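Local structure of glucanase (Clostridium thermocellum, 5GXX) at residues W70-Y75 with S156-N161; N91-L96 with D162-Y167; I237-A242 with Q279-K284; A252-A257 with A309-V314; Y315-N320 with L422-A427. The protein probably hydrolyses internal beta-1,4 linkages of cellulose as a family 9 endoglucanase of the cellulosome. The protein carries 1 engineered substitution. All coordinates share one frame; numbering follows the deposited sequence. Where two conformers were deposited one is given.

Contact 1. Residues W70-Y75 with S156-N161; sequences WALYEY and SIVLKN
Glu74 OE2, lying at the edge of the Tyr73 ring that meets Ile157, is gripped by Trp70 NE1 (2.8 Å) and by a salt bridge to Arg258. The indole N-H points to the anti lone pair of Glu74 OE2, which lies near the indole plane; the bond ties together side chains one helical turn apart. This is helix-to-helix packing in the (alpha/alpha)6 barrel of family 9: the end of helix 58-75 meets the end of helix 142-158, which closes in a Schellman motif with Lys160 as its positive-phi C-prime residue. Across the seam the contact is apolar. With CG anti to the backbone N (chi1 -179°), the Tyr73 ring is brought edge-on to Ile157, whose CG2 lies near the ring plane, 3.8 Å from Tyr73 CD1. Leu72 crosses Val158 at about a right angle, Leu72 CB standing 3.9 Å from Val158 CB. Val158 CG2 faces Leu72, while Val158 CG1 lies against the backbone, 3.5 Å from Tyr73 N.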
# COMPACT_ATOMS: atom_id res chain seq x y z
N TRP A 70 14.73 51.43 -10.46
CA TRP A 70 14.20 52.75 -10.11
C TRP A 70 14.85 53.20 -8.80
O TRP A 70 15.20 54.38 -8.68
CB TRP A 70 12.67 52.74 -10.06
CG TRP A 70 12.01 54.10 -10.01
CD1 TRP A 70 12.63 55.31 -10.15
CD2 TRP A 70 10.61 54.38 -9.84
NE1 TRP A 70 11.70 56.33 -10.05
CE2 TRP A 70 10.46 55.78 -9.87
CE3 TRP A 70 9.47 53.58 -9.63
CZ2 TRP A 70 9.21 56.40 -9.71
CZ3 TRP A 70 8.24 54.19 -9.49
CH2 TRP A 70 8.12 55.59 -9.51
N ALA A 71 15.02 52.28 -7.85
CA ALA A 71 15.68 52.62 -6.59
C ALA A 71 17.09 53.20 -6.83
O ALA A 71 17.46 54.22 -6.24
CB ALA A 71 15.74 51.41 -5.68
N LEU A 72 17.84 52.54 -7.71
CA LEU A 72 19.18 53.00 -8.06
C LEU A 72 19.12 54.32 -8.81
O LEU A 72 19.98 55.18 -8.58
CB LEU A 72 19.91 51.94 -8.88
CG LEU A 72 20.42 50.70 -8.13
CD1 LEU A 72 20.83 49.58 -9.09
CD2 LEU A 72 21.57 50.99 -7.16
N TYR A 73 18.14 54.49 -9.69
CA TYR A 73 17.99 55.70 -10.50
C TYR A 73 17.76 56.93 -9.64
O TYR A 73 18.31 58.00 -9.91
CB TYR A 73 16.86 55.52 -11.53
CG TYR A 73 16.63 56.69 -12.46
CD1 TYR A 73 17.36 56.84 -13.64
CD2 TYR A 73 15.64 57.63 -12.18
CE1 TYR A 73 17.13 57.91 -14.50
CE2 TYR A 73 15.40 58.70 -13.03
CZ TYR A 73 16.15 58.84 -14.19
OH TYR A 73 15.89 59.92 -15.01
N GLU A 74 16.99 56.78 -8.56
CA GLU A 74 16.69 57.91 -7.68
C GLU A 74 17.75 58.15 -6.62
O GLU A 74 18.08 59.30 -6.31
CB GLU A 74 15.36 57.68 -6.96
CG GLU A 74 14.18 57.56 -7.91
CD GLU A 74 13.89 58.82 -8.68
OE1 GLU A 74 14.34 59.92 -8.27
OE2 GLU A 74 13.19 58.73 -9.71
N TYR A 75 18.24 57.06 -6.04
CA TYR A 75 18.94 57.13 -4.76
C TYR A 75 20.30 56.42 -4.78
O TYR A 75 20.99 56.37 -3.76
CB TYR A 75 18.00 56.69 -3.61
CG TYR A 75 16.71 57.51 -3.53
CD1 TYR A 75 16.75 58.90 -3.48
CD2 TYR A 75 15.44 56.90 -3.47
CE1 TYR A 75 15.59 59.68 -3.42
CE2 TYR A 75 14.27 57.68 -3.42
CZ TYR A 75 14.35 59.06 -3.39
OH TYR A 75 13.23 59.88 -3.33
N SER A 156 19.45 49.70 -18.02
CA SER A 156 20.46 50.21 -18.96
C SER A 156 21.00 51.56 -18.50
O SER A 156 22.18 51.84 -18.70
CB SER A 156 19.88 50.30 -20.38
OG SER A 156 19.15 51.49 -20.61
N ILE A 157 20.17 52.38 -17.86
CA ILE A 157 20.63 53.65 -17.32
C ILE A 157 21.52 53.42 -16.09
O ILE A 157 22.67 53.86 -16.03
CB ILE A 157 19.47 54.56 -16.86
CG1 ILE A 157 18.49 54.78 -18.01
CG2 ILE A 157 19.96 55.88 -16.24
CD1 ILE A 157 17.23 55.55 -17.62
N VAL A 158 20.97 52.74 -15.10
CA VAL A 158 21.64 52.67 -13.81
C VAL A 158 22.87 51.77 -13.83
O VAL A 158 23.77 51.94 -12.99
CB VAL A 158 20.66 52.35 -12.65
CG1 VAL A 158 19.48 53.29 -12.71
CG2 VAL A 158 20.17 50.90 -12.67
N LEU A 159 22.92 50.83 -14.77
CA LEU A 159 24.07 49.94 -14.95
C LEU A 159 24.88 50.24 -16.21
O LEU A 159 25.79 49.49 -16.55
CB LEU A 159 23.63 48.47 -14.93
CG LEU A 159 22.85 47.99 -13.69
CD1 LEU A 159 22.43 46.53 -13.82
CD2 LEU A 159 23.68 48.20 -12.43
N LYS A 160 24.56 51.36 -16.87
CA LYS A 160 25.37 51.88 -17.98
C LYS A 160 25.66 50.76 -18.97
O LYS A 160 26.81 50.45 -19.31
CB LYS A 160 26.66 52.51 -17.46
CG LYS A 160 26.46 53.73 -16.58
CD LYS A 160 27.80 54.42 -16.36
CE LYS A 160 27.69 55.63 -15.43
NZ LYS A 160 26.67 56.60 -15.90
N ASN A 161 24.59 50.11 -19.41
CA ASN A 161 24.72 48.89 -20.17
C ASN A 161 24.00 48.96 -21.51
O ASN A 161 22.77 48.97 -21.57
CB ASN A 161 24.18 47.74 -19.32
CG ASN A 161 24.50 46.37 -19.89
OD1 ASN A 161 24.06 46.03 -20.99
ND2 ASN A 161 25.24 45.58 -19.13

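Contact 2. Residues N91-L96 with D162-Y167; sequences NLAFAL and DTYLRY
Tyr164 reaches across from the first turn of helix 162-178 and lays its ring over Leu96 of helix 85-101, a CH-pi contact inside the alpha-helical barrel. Leu96 CB sits above one face, displaced toward the rim, 3.8 Å from the ring centroid and 19° off the normal. The same leucine is fully staggered, with CG anti to its carbonyl carbon and an extended chi2 of 179°, which carries its CD1 branch along the ring; Leu96 CD1 is 3.6 Å from Tyr164 CE2. The two side chains cross at about a right angle. In Tyr164 the CG likewise stands anti to the carbonyl carbon, and a chi2 of -23° turns the ring so that a face, not its rim, meets Leu96 CB. The Tyr164 hydroxyl ends near Ala93, with Tyr164 OH 3.8 Å from Ala93 CB and 3.5 Å from Ala93 O; it is hydrogen-bonded to OD1 of Asp97, the residue right after Leu96, and this bond probably fixes how far the phenol reaches. Around the pair, Leu152 and Ser156 of helix 142-158 pack on Tyr164, while Leu96 also rests on Ala65 of helix 58-75.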
# COMPACT_ATOMS: atom_id res chain seq x y z
N ASN A 91 22.79 42.33 -7.92
CA ASN A 91 21.53 41.60 -7.81
C ASN A 91 20.56 41.97 -8.93
O ASN A 91 19.90 41.09 -9.48
CB ASN A 91 20.90 41.80 -6.43
CG ASN A 91 21.40 40.76 -5.46
OD1 ASN A 91 21.01 39.59 -5.54
ND2 ASN A 91 22.32 41.14 -4.59
N LEU A 92 20.49 43.25 -9.27
CA LEU A 92 19.67 43.67 -10.39
C LEU A 92 20.19 43.02 -11.68
O LEU A 92 19.38 42.49 -12.46
CB LEU A 92 19.63 45.20 -10.50
CG LEU A 92 18.98 45.76 -11.76
CD1 LEU A 92 17.54 45.28 -11.94
CD2 LEU A 92 19.04 47.27 -11.74
N ALA A 93 21.51 43.03 -11.89
CA ALA A 93 22.06 42.55 -13.16
C ALA A 93 21.70 41.09 -13.39
O ALA A 93 21.48 40.67 -14.52
CB ALA A 93 23.58 42.73 -13.22
N PHE A 94 21.67 40.32 -12.31
CA PHE A 94 21.36 38.90 -12.39
C PHE A 94 19.98 38.69 -13.00
O PHE A 94 19.79 37.81 -13.84
CB PHE A 94 21.48 38.29 -10.98
CG PHE A 94 21.37 36.79 -10.97
CD1 PHE A 94 22.51 36.02 -11.13
CD2 PHE A 94 20.15 36.17 -10.78
CE1 PHE A 94 22.45 34.64 -11.15
CE2 PHE A 94 20.08 34.78 -10.79
CZ PHE A 94 21.23 34.01 -10.97
N ALA A 95 19.00 39.49 -12.58
CA ALA A 95 17.66 39.39 -13.12
C ALA A 95 17.60 39.89 -14.57
O ALA A 95 16.98 39.25 -15.42
CB ALA A 95 16.66 40.15 -12.25
N LEU A 96 18.23 41.03 -14.84
CA LEU A 96 18.26 41.58 -16.19
C LEU A 96 18.91 40.59 -17.16
O LEU A 96 18.42 40.47 -18.29
CB LEU A 96 18.97 42.94 -16.24
CG LEU A 96 18.22 44.01 -15.44
CD1 LEU A 96 18.96 45.34 -15.50
CD2 LEU A 96 16.76 44.20 -15.84
N ASP A 162 24.75 48.98 -22.61
CA ASP A 162 24.10 49.15 -23.91
C ASP A 162 23.32 47.93 -24.39
O ASP A 162 22.39 48.07 -25.19
CB ASP A 162 25.11 49.61 -24.98
CG ASP A 162 25.45 51.09 -24.84
OD1 ASP A 162 24.55 51.90 -24.47
OD2 ASP A 162 26.61 51.46 -25.09
N THR A 163 23.68 46.74 -23.90
CA THR A 163 22.96 45.52 -24.23
C THR A 163 21.55 45.62 -23.65
O THR A 163 20.57 45.33 -24.34
CB THR A 163 23.69 44.27 -23.69
OG1 THR A 163 24.94 44.13 -24.36
CG2 THR A 163 22.89 42.99 -23.88
N TYR A 164 21.44 46.05 -22.39
CA TYR A 164 20.11 46.14 -21.79
C TYR A 164 19.22 47.08 -22.59
O TYR A 164 18.04 46.80 -22.79
CB TYR A 164 20.17 46.52 -20.31
CG TYR A 164 20.86 45.51 -19.41
CD1 TYR A 164 20.97 44.17 -19.76
CD2 TYR A 164 21.41 45.91 -18.19
CE1 TYR A 164 21.62 43.25 -18.94
CE2 TYR A 164 22.06 45.01 -17.38
CZ TYR A 164 22.17 43.68 -17.75
OH TYR A 164 22.81 42.80 -16.91
N LEU A 165 19.78 48.18 -23.09
CA LEU A 165 19.02 49.17 -23.85
C LEU A 165 18.57 48.59 -25.20
O LEU A 165 17.44 48.81 -25.63
CB LEU A 165 19.82 50.46 -24.06
CG LEU A 165 19.10 51.53 -24.90
CD1 LEU A 165 17.76 51.99 -24.30
CD2 LEU A 165 20.01 52.71 -25.16
N ARG A 166 19.46 47.84 -25.83
CA ARG A 166 19.14 47.17 -27.09
C ARG A 166 17.93 46.25 -26.93
O ARG A 166 16.99 46.30 -27.75
CB ARG A 166 20.36 46.40 -27.60
CG ARG A 166 20.11 45.59 -28.87
CD ARG A 166 21.38 44.86 -29.31
NE ARG A 166 21.15 43.93 -30.42
CZ ARG A 166 21.11 44.28 -31.71
NH1 ARG A 166 21.26 45.55 -32.08
NH2 ARG A 166 20.89 43.35 -32.64
N TYR A 167 17.94 45.43 -25.88
CA TYR A 167 16.84 44.50 -25.61
C TYR A 167 15.60 45.21 -25.09
O TYR A 167 14.48 44.79 -25.40
CB TYR A 167 17.29 43.37 -24.68
CG TYR A 167 18.10 42.34 -25.45
CD1 TYR A 167 19.44 42.56 -25.75
CD2 TYR A 167 17.51 41.16 -25.90
CE1 TYR A 167 20.18 41.63 -26.49
CE2 TYR A 167 18.24 40.22 -26.63
CZ TYR A 167 19.57 40.45 -26.91
OH TYR A 167 20.30 39.52 -27.63

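Contact 3. Residues I237-A242 with Q279-K284; sequences IEYQWA and QGYNGK
A type I' beta turn from Tyr281 to Lys284, in the loop between helices 263-276 and 301-318, presents its two end residues to Tyr239 and Gln240 of the loop ahead of helix 249-260. The two tyrosines meet obliquely: their ring planes are 79° apart and their centroids 5.6 Å. Closest is the phenol oxygen, Tyr239 OH lying 3.5 Å from Tyr281 CD2. That oxygen is steadied from its own loop, since Gln240 NE2 donates to Tyr239 OH at 3.2 Å, with the acceptor in the amide plane. Gln240 is the centre of an inverse gamma turn, and its side chain, extended beyond CG, runs back along Tyr239 so that Gln240 CG lies over one face of that ring. The amide then ends near the turn, where Gln240 NE2 is a loose 4.2 Å from Lys284 CB; the lysine then bends away at chi2. Met271 of helix 263-276 touches both tyrosines, and His272 is hydrogen-bonded to Tyr239 O. With Asn282 and Gly283 both of positive phi, and bonds from Tyr281 N to Lys284 O (2.8 Å) and Lys284 N to Tyr281 O (2.9 Å), the turn matches those closing two-residue beta hairpins, although no regular strand flanks it.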
# COMPACT_ATOMS: atom_id res chain seq x y z
N ILE A 237 -8.40 59.09 -14.62
CA ILE A 237 -7.57 57.89 -14.73
C ILE A 237 -7.63 57.19 -13.37
O ILE A 237 -7.65 57.85 -12.33
CB ILE A 237 -6.13 58.25 -15.15
CG1 ILE A 237 -6.13 58.78 -16.59
CG2 ILE A 237 -5.19 57.05 -15.02
CD1 ILE A 237 -4.94 59.63 -16.96
N GLU A 238 -7.70 55.86 -13.38
CA GLU A 238 -7.80 55.09 -12.14
C GLU A 238 -6.70 55.48 -11.15
O GLU A 238 -5.52 55.56 -11.51
CB GLU A 238 -7.78 53.58 -12.44
CG GLU A 238 -7.76 52.74 -11.16
CD GLU A 238 -7.89 51.25 -11.42
OE1 GLU A 238 -7.62 50.81 -12.56
OE2 GLU A 238 -8.23 50.51 -10.46
N TYR A 239 -7.09 55.76 -9.90
CA TYR A 239 -6.11 56.13 -8.88
C TYR A 239 -6.21 55.38 -7.55
O TYR A 239 -5.29 55.47 -6.74
CB TYR A 239 -6.14 57.63 -8.59
CG TYR A 239 -7.43 58.14 -7.99
CD1 TYR A 239 -8.54 58.40 -8.80
CD2 TYR A 239 -7.55 58.36 -6.63
CE1 TYR A 239 -9.74 58.84 -8.25
CE2 TYR A 239 -8.73 58.80 -6.06
CZ TYR A 239 -9.82 59.06 -6.89
OH TYR A 239 -11.00 59.50 -6.34
N GLN A 240 -7.31 54.65 -7.34
CA GLN A 240 -7.62 53.99 -6.07
C GLN A 240 -7.07 52.55 -6.03
O GLN A 240 -7.81 51.57 -5.89
CB GLN A 240 -9.13 54.02 -5.81
CG GLN A 240 -9.72 55.41 -5.72
CD GLN A 240 -11.18 55.41 -5.36
OE1 GLN A 240 -11.77 54.37 -5.04
NE2 GLN A 240 -11.79 56.59 -5.41
N TRP A 241 -5.76 52.45 -6.22
CA TRP A 241 -5.05 51.19 -6.11
C TRP A 241 -3.58 51.54 -5.89
O TRP A 241 -3.25 52.72 -5.71
CB TRP A 241 -5.32 50.29 -7.33
CG TRP A 241 -5.06 48.83 -7.07
CD1 TRP A 241 -4.04 48.08 -7.58
CD2 TRP A 241 -5.84 47.95 -6.24
NE1 TRP A 241 -4.13 46.78 -7.12
CE2 TRP A 241 -5.20 46.68 -6.28
CE3 TRP A 241 -7.00 48.10 -5.48
CZ2 TRP A 241 -5.71 45.57 -5.60
CZ3 TRP A 241 -7.48 46.99 -4.76
CH2 TRP A 241 -6.83 45.75 -4.83
N ALA A 242 -2.71 50.53 -5.89
CA ALA A 242 -1.27 50.70 -5.76
C ALA A 242 -0.53 50.41 -7.06
O ALA A 242 -0.90 49.50 -7.80
CB ALA A 242 -0.70 49.77 -4.69
N GLN A 279 -5.56 61.81 5.38
CA GLN A 279 -6.57 62.83 5.12
C GLN A 279 -7.48 62.49 3.94
O GLN A 279 -8.57 63.06 3.82
CB GLN A 279 -5.92 64.20 4.93
CG GLN A 279 -5.28 64.78 6.21
CD GLN A 279 -6.22 65.24 7.29
OE1 GLN A 279 -7.39 65.55 7.06
NE2 GLN A 279 -5.69 65.34 8.51
N GLY A 280 -7.04 61.57 3.08
CA GLY A 280 -7.84 61.09 1.97
C GLY A 280 -7.94 62.12 0.87
O GLY A 280 -7.25 63.14 0.87
N TYR A 281 -8.83 61.83 -0.08
CA TYR A 281 -9.04 62.68 -1.24
C TYR A 281 -10.54 62.89 -1.32
O TYR A 281 -11.28 61.99 -1.76
CB TYR A 281 -8.57 61.98 -2.51
CG TYR A 281 -8.87 62.79 -3.75
CD1 TYR A 281 -8.21 63.99 -3.98
CD2 TYR A 281 -9.84 62.37 -4.65
CE1 TYR A 281 -8.51 64.77 -5.09
CE2 TYR A 281 -10.14 63.12 -5.77
CZ TYR A 281 -9.46 64.31 -5.99
OH TYR A 281 -9.79 65.05 -7.11
N ASN A 282 -10.97 64.06 -0.88
CA ASN A 282 -12.35 64.50 -0.93
C ASN A 282 -13.34 63.46 -0.45
O ASN A 282 -14.36 63.17 -1.10
CB ASN A 282 -12.69 64.90 -2.37
CG ASN A 282 -11.95 66.15 -2.82
OD1 ASN A 282 -11.55 66.99 -2.00
ND2 ASN A 282 -11.82 66.30 -4.13
N GLY A 283 -13.01 62.89 0.70
CA GLY A 283 -13.89 61.93 1.34
C GLY A 283 -13.67 60.48 0.96
O GLY A 283 -14.41 59.64 1.46
N LYS A 284 -12.70 60.20 0.09
CA LYS A 284 -12.37 58.84 -0.35
C LYS A 284 -10.96 58.50 0.13
O LYS A 284 -10.09 59.36 0.13
CB LYS A 284 -12.43 58.73 -1.87
CG LYS A 284 -13.81 59.07 -2.44
CD LYS A 284 -14.87 58.11 -1.87
CE LYS A 284 -16.25 58.21 -2.52
NZ LYS A 284 -17.09 57.07 -2.00

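Contact 4. Residues A252-A257 with A309-V314; sequences AMILLA and AFLAFV
Buried apolar packing joins Ile254 of helix 249-260 to Leu311 and Val314 of helix 301-318, two helices of the (alpha/alpha)6 barrel characteristic of family 9 glycoside hydrolases. The segments come closest at Ile254 and Leu311, whose CA atoms are 7.6 Å apart. A single isoleucine carries one side of the contact, and its two branches divide the work. The longer branch, with CG1 anti to the carbonyl carbon and chi2 extended at 166°, pushes CD1 onto the flank of Leu311. The shorter branch, CG2, faces the next turn, where Ile254 CG2 stands a looser 4.2 Å from Val314 CG1. Leu311, the side chain against which Ile254 CD1 packs, has an unusual chi1 of -93°, away from a staggered position. Trp70 of helix 58-75 touches both Leu311 and Leu255, which brings a third helix to the contact; Trp203 and Trp207 of helix 198-212 also lie on Leu255. No polar group takes part across the pair. The terminal methyl of the isoleucine is equally near three atoms of the leucine: Ile254 CD1 is 3.8 Å from each of Leu311 CB, Leu311 CG and Leu311 CD2.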
# COMPACT_ATOMS: atom_id res chain seq x y z
N ALA A 252 4.43 55.75 -13.36
CA ALA A 252 4.71 56.41 -14.63
C ALA A 252 4.20 57.85 -14.66
O ALA A 252 4.87 58.72 -15.20
CB ALA A 252 4.15 55.60 -15.79
N MET A 253 3.03 58.11 -14.07
CA MET A 253 2.47 59.46 -14.00
C MET A 253 3.36 60.39 -13.17
O MET A 253 3.57 61.56 -13.52
CB MET A 253 1.03 59.44 -13.46
CG MET A 253 0.00 58.68 -14.33
SD MET A 253 -0.30 59.39 -15.98
CE MET A 253 -1.53 60.63 -15.58
N ILE A 254 3.92 59.85 -12.09
CA ILE A 254 4.86 60.58 -11.26
C ILE A 254 6.11 60.95 -12.05
O ILE A 254 6.55 62.10 -12.00
CB ILE A 254 5.16 59.82 -9.95
CG1 ILE A 254 3.95 59.92 -9.02
CG2 ILE A 254 6.43 60.34 -9.27
CD1 ILE A 254 3.99 58.94 -7.86
N LEU A 255 6.65 59.99 -12.80
CA LEU A 255 7.81 60.24 -13.63
C LEU A 255 7.50 61.28 -14.70
O LEU A 255 8.34 62.11 -15.01
CB LEU A 255 8.31 58.94 -14.28
CG LEU A 255 8.85 57.87 -13.33
CD1 LEU A 255 9.06 56.57 -14.10
CD2 LEU A 255 10.13 58.32 -12.62
N LEU A 256 6.30 61.24 -15.27
CA LEU A 256 5.91 62.19 -16.32
C LEU A 256 5.59 63.59 -15.81
O LEU A 256 5.73 64.57 -16.55
CB LEU A 256 4.72 61.66 -17.12
CG LEU A 256 4.99 60.55 -18.15
CD1 LEU A 256 3.70 60.33 -18.93
CD2 LEU A 256 6.10 60.96 -19.12
N ALA A 257 5.15 63.68 -14.55
CA ALA A 257 5.01 64.96 -13.86
C ALA A 257 6.38 65.62 -13.75
O ALA A 257 6.53 66.80 -14.07
CB ALA A 257 4.41 64.77 -12.47
N ALA A 309 4.89 54.00 -0.41
CA ALA A 309 5.87 54.82 0.31
C ALA A 309 6.99 55.28 -0.64
O ALA A 309 7.34 56.46 -0.65
CB ALA A 309 6.44 54.10 1.55
N PHE A 310 7.50 54.37 -1.47
CA PHE A 310 8.52 54.76 -2.45
C PHE A 310 8.02 55.82 -3.41
O PHE A 310 8.69 56.83 -3.61
CB PHE A 310 9.04 53.53 -3.19
CG PHE A 310 10.14 53.82 -4.18
CD1 PHE A 310 11.26 54.55 -3.79
CD2 PHE A 310 10.06 53.35 -5.48
CE1 PHE A 310 12.29 54.80 -4.69
CE2 PHE A 310 11.08 53.61 -6.39
CZ PHE A 310 12.21 54.33 -5.99
N LEU A 311 6.84 55.62 -3.99
CA LEU A 311 6.29 56.63 -4.90
C LEU A 311 6.11 57.98 -4.24
O LEU A 311 6.39 59.03 -4.84
CB LEU A 311 4.95 56.18 -5.46
CG LEU A 311 4.97 55.43 -6.79
CD1 LEU A 311 5.74 54.12 -6.70
CD2 LEU A 311 3.56 55.17 -7.30
N ALA A 312 5.64 57.96 -2.98
CA ALA A 312 5.42 59.18 -2.21
C ALA A 312 6.72 59.92 -1.93
O ALA A 312 6.77 61.14 -2.06
CB ALA A 312 4.64 58.88 -0.93
N PHE A 313 7.78 59.19 -1.58
CA PHE A 313 9.09 59.81 -1.38
C PHE A 313 9.57 60.45 -2.69
O PHE A 313 10.05 61.59 -2.69
CB PHE A 313 10.15 58.79 -0.93
CG PHE A 313 10.11 58.40 0.54
CD1 PHE A 313 10.02 59.33 1.57
CD2 PHE A 313 10.26 57.06 0.88
CE1 PHE A 313 10.01 58.93 2.90
CE2 PHE A 313 10.31 56.64 2.21
CZ PHE A 313 10.18 57.58 3.24
N VAL A 314 9.49 59.72 -3.80
CA VAL A 314 9.97 60.23 -5.08
C VAL A 314 9.20 61.48 -5.48
O VAL A 314 9.78 62.48 -5.90
CB VAL A 314 9.92 59.15 -6.19
CG1 VAL A 314 10.23 59.78 -7.56
CG2 VAL A 314 10.90 58.02 -5.93

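Contact 5. Residues Y315-N320 with L422-A427; sequences YADSIN and LCRLTA
Asp317 and Arg424 approach from opposite directions and pair edge to edge in a salt bridge between helices 301-318 and 412-429. Arg424 NE gives the stronger bond, 2.8 Å to Asp317 OD2 with an N-H...O angle of 154°, and it uses the syn lone pair of that oxygen. Beside it a weak bond runs 3.3 Å from Arg424 NH2 to Asp317 OD1. Carboxylate and guanidinium are nearly coplanar, 8° apart, so the aspartate lies at the edge of the guanidinium and not over its face. Arg424 gets there by leaving its helix with CG anti to the backbone N and then bending at chi2 (54°), which turns the NE side of the group toward Asp317. In the second shell, Asp317 OD2 is gripped again by the phenol of Tyr75, through a hydrogen bond with Tyr75 OH; two partners on one oxygen probably keep the carboxylate from rotating and favour its charged form. Arg424 NH1 forms a salt bridge with Glu428 one turn along its own helix, so the cation is shared by two carboxylates. The aliphatic part of the arginine lies against rings, Arg424 CD on Tyr75 and Arg424 CG on Phe313. This is a side-on, bidentate aspartate-arginine salt bridge through NE and NH2, its NH2 bond weak, and it joins two helices at the surface of the (alpha/alpha)6 barrel of family 9.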
# COMPACT_ATOMS: atom_id res chain seq x y z
N TYR A 315 7.88 61.46 -5.29
CA TYR A 315 7.06 62.60 -5.65
C TYR A 315 7.36 63.79 -4.73
O TYR A 315 7.57 64.91 -5.21
CB TYR A 315 5.57 62.26 -5.67
CG TYR A 315 4.78 63.43 -6.21
CD1 TYR A 315 4.92 63.81 -7.56
CD2 TYR A 315 3.93 64.17 -5.39
CE1 TYR A 315 4.25 64.91 -8.06
CE2 TYR A 315 3.23 65.27 -5.89
CZ TYR A 315 3.40 65.62 -7.23
OH TYR A 315 2.72 66.70 -7.76
N ALA A 316 7.39 63.55 -3.43
CA ALA A 316 7.70 64.63 -2.49
C ALA A 316 9.06 65.27 -2.79
O ALA A 316 9.20 66.48 -2.73
CB ALA A 316 7.67 64.11 -1.06
N ASP A 317 10.05 64.45 -3.11
CA ASP A 317 11.38 64.98 -3.41
C ASP A 317 11.43 65.79 -4.70
O ASP A 317 12.38 66.55 -4.91
CB ASP A 317 12.38 63.83 -3.51
CG ASP A 317 12.80 63.32 -2.15
OD1 ASP A 317 12.57 64.03 -1.14
OD2 ASP A 317 13.38 62.21 -2.09
N SER A 318 10.42 65.62 -5.55
CA SER A 318 10.42 66.24 -6.88
C SER A 318 9.62 67.54 -6.94
O SER A 318 9.58 68.19 -7.99
CB SER A 318 9.87 65.27 -7.93
OG SER A 318 8.46 65.20 -7.84
N ILE A 319 8.97 67.89 -5.84
CA ILE A 319 8.15 69.09 -5.76
C ILE A 319 8.66 70.04 -4.69
O ILE A 319 9.49 69.67 -3.85
CB ILE A 319 6.66 68.77 -5.48
CG1 ILE A 319 6.44 68.13 -4.10
CG2 ILE A 319 6.08 67.91 -6.60
CD1 ILE A 319 5.00 67.97 -3.70
N ASN A 320 8.13 71.26 -4.70
CA ASN A 320 8.57 72.31 -3.77
C ASN A 320 7.60 72.70 -2.66
O ASN A 320 8.03 73.24 -1.65
CB ASN A 320 8.96 73.57 -4.55
CG ASN A 320 10.21 73.37 -5.38
OD1 ASN A 320 11.14 72.66 -4.98
ND2 ASN A 320 10.25 74.01 -6.54
N LEU A 422 13.59 52.03 1.45
CA LEU A 422 14.72 51.93 2.38
C LEU A 422 15.94 52.69 1.86
O LEU A 422 16.67 53.31 2.65
CB LEU A 422 15.09 50.48 2.69
CG LEU A 422 14.03 49.65 3.43
CD1 LEU A 422 14.38 48.16 3.41
CD2 LEU A 422 13.87 50.16 4.87
N CYS A 423 16.16 52.66 0.56
CA CYS A 423 17.21 53.52 -0.02
C CYS A 423 17.00 54.99 0.35
O CYS A 423 17.94 55.65 0.78
CB CYS A 423 17.26 53.41 -1.54
SG CYS A 423 17.97 51.87 -2.15
N ARG A 424 15.78 55.50 0.21
CA ARG A 424 15.49 56.88 0.58
C ARG A 424 15.77 57.15 2.06
O ARG A 424 16.36 58.17 2.42
CB ARG A 424 14.03 57.22 0.25
CG ARG A 424 13.59 58.62 0.65
CD ARG A 424 14.52 59.70 0.08
NE ARG A 424 13.97 61.02 0.39
CZ ARG A 424 14.03 61.57 1.60
NH1 ARG A 424 14.64 60.96 2.62
NH2 ARG A 424 13.47 62.76 1.80
N LEU A 425 15.35 56.22 2.92
CA LEU A 425 15.48 56.47 4.35
C LEU A 425 16.93 56.35 4.84
O LEU A 425 17.36 57.13 5.69
CB LEU A 425 14.52 55.57 5.13
CG LEU A 425 13.09 56.12 5.07
CD1 LEU A 425 12.07 55.01 5.32
CD2 LEU A 425 12.89 57.31 6.03
N THR A 426 17.69 55.41 4.29
CA THR A 426 19.08 55.31 4.71
C THR A 426 19.88 56.48 4.15
O THR A 426 20.79 56.98 4.81
CB THR A 426 19.73 53.95 4.39
OG1 THR A 426 20.97 53.84 5.09
CG2 THR A 426 19.99 53.80 2.91
N ALA A 427 19.51 56.95 2.96
CA ALA A 427 20.14 58.14 2.41
C ALA A 427 20.03 59.29 3.41
O ALA A 427 21.01 60.02 3.64
CB ALA A 427 19.49 58.53 1.09

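Overall arrangement
Contacts 2 and 4 are buried and apolar or aromatic. Contacts 1 and 3 are partly buried, the first apolar across its seam, the second an oblique tyrosine pair between loops; contact 5, at the surface, is the one ruled by charge. Contacts 1 and 2 join two successive helices, 58-75 and 85-101, to another successive two, 142-158 and 162-178, and touch through Val158 on Leu92 and Leu159 on Tyr164. Contacts 4 and 5 share helix 301-318, so its buried turns give way to a salt bridge near its end. Helix 58-75, part of contact 1, also reaches contacts 4 and 5: Trp70 packs on the first and Tyr75 bonds to the second. Contact 3 touches contact 4 through Ile237 and Met253.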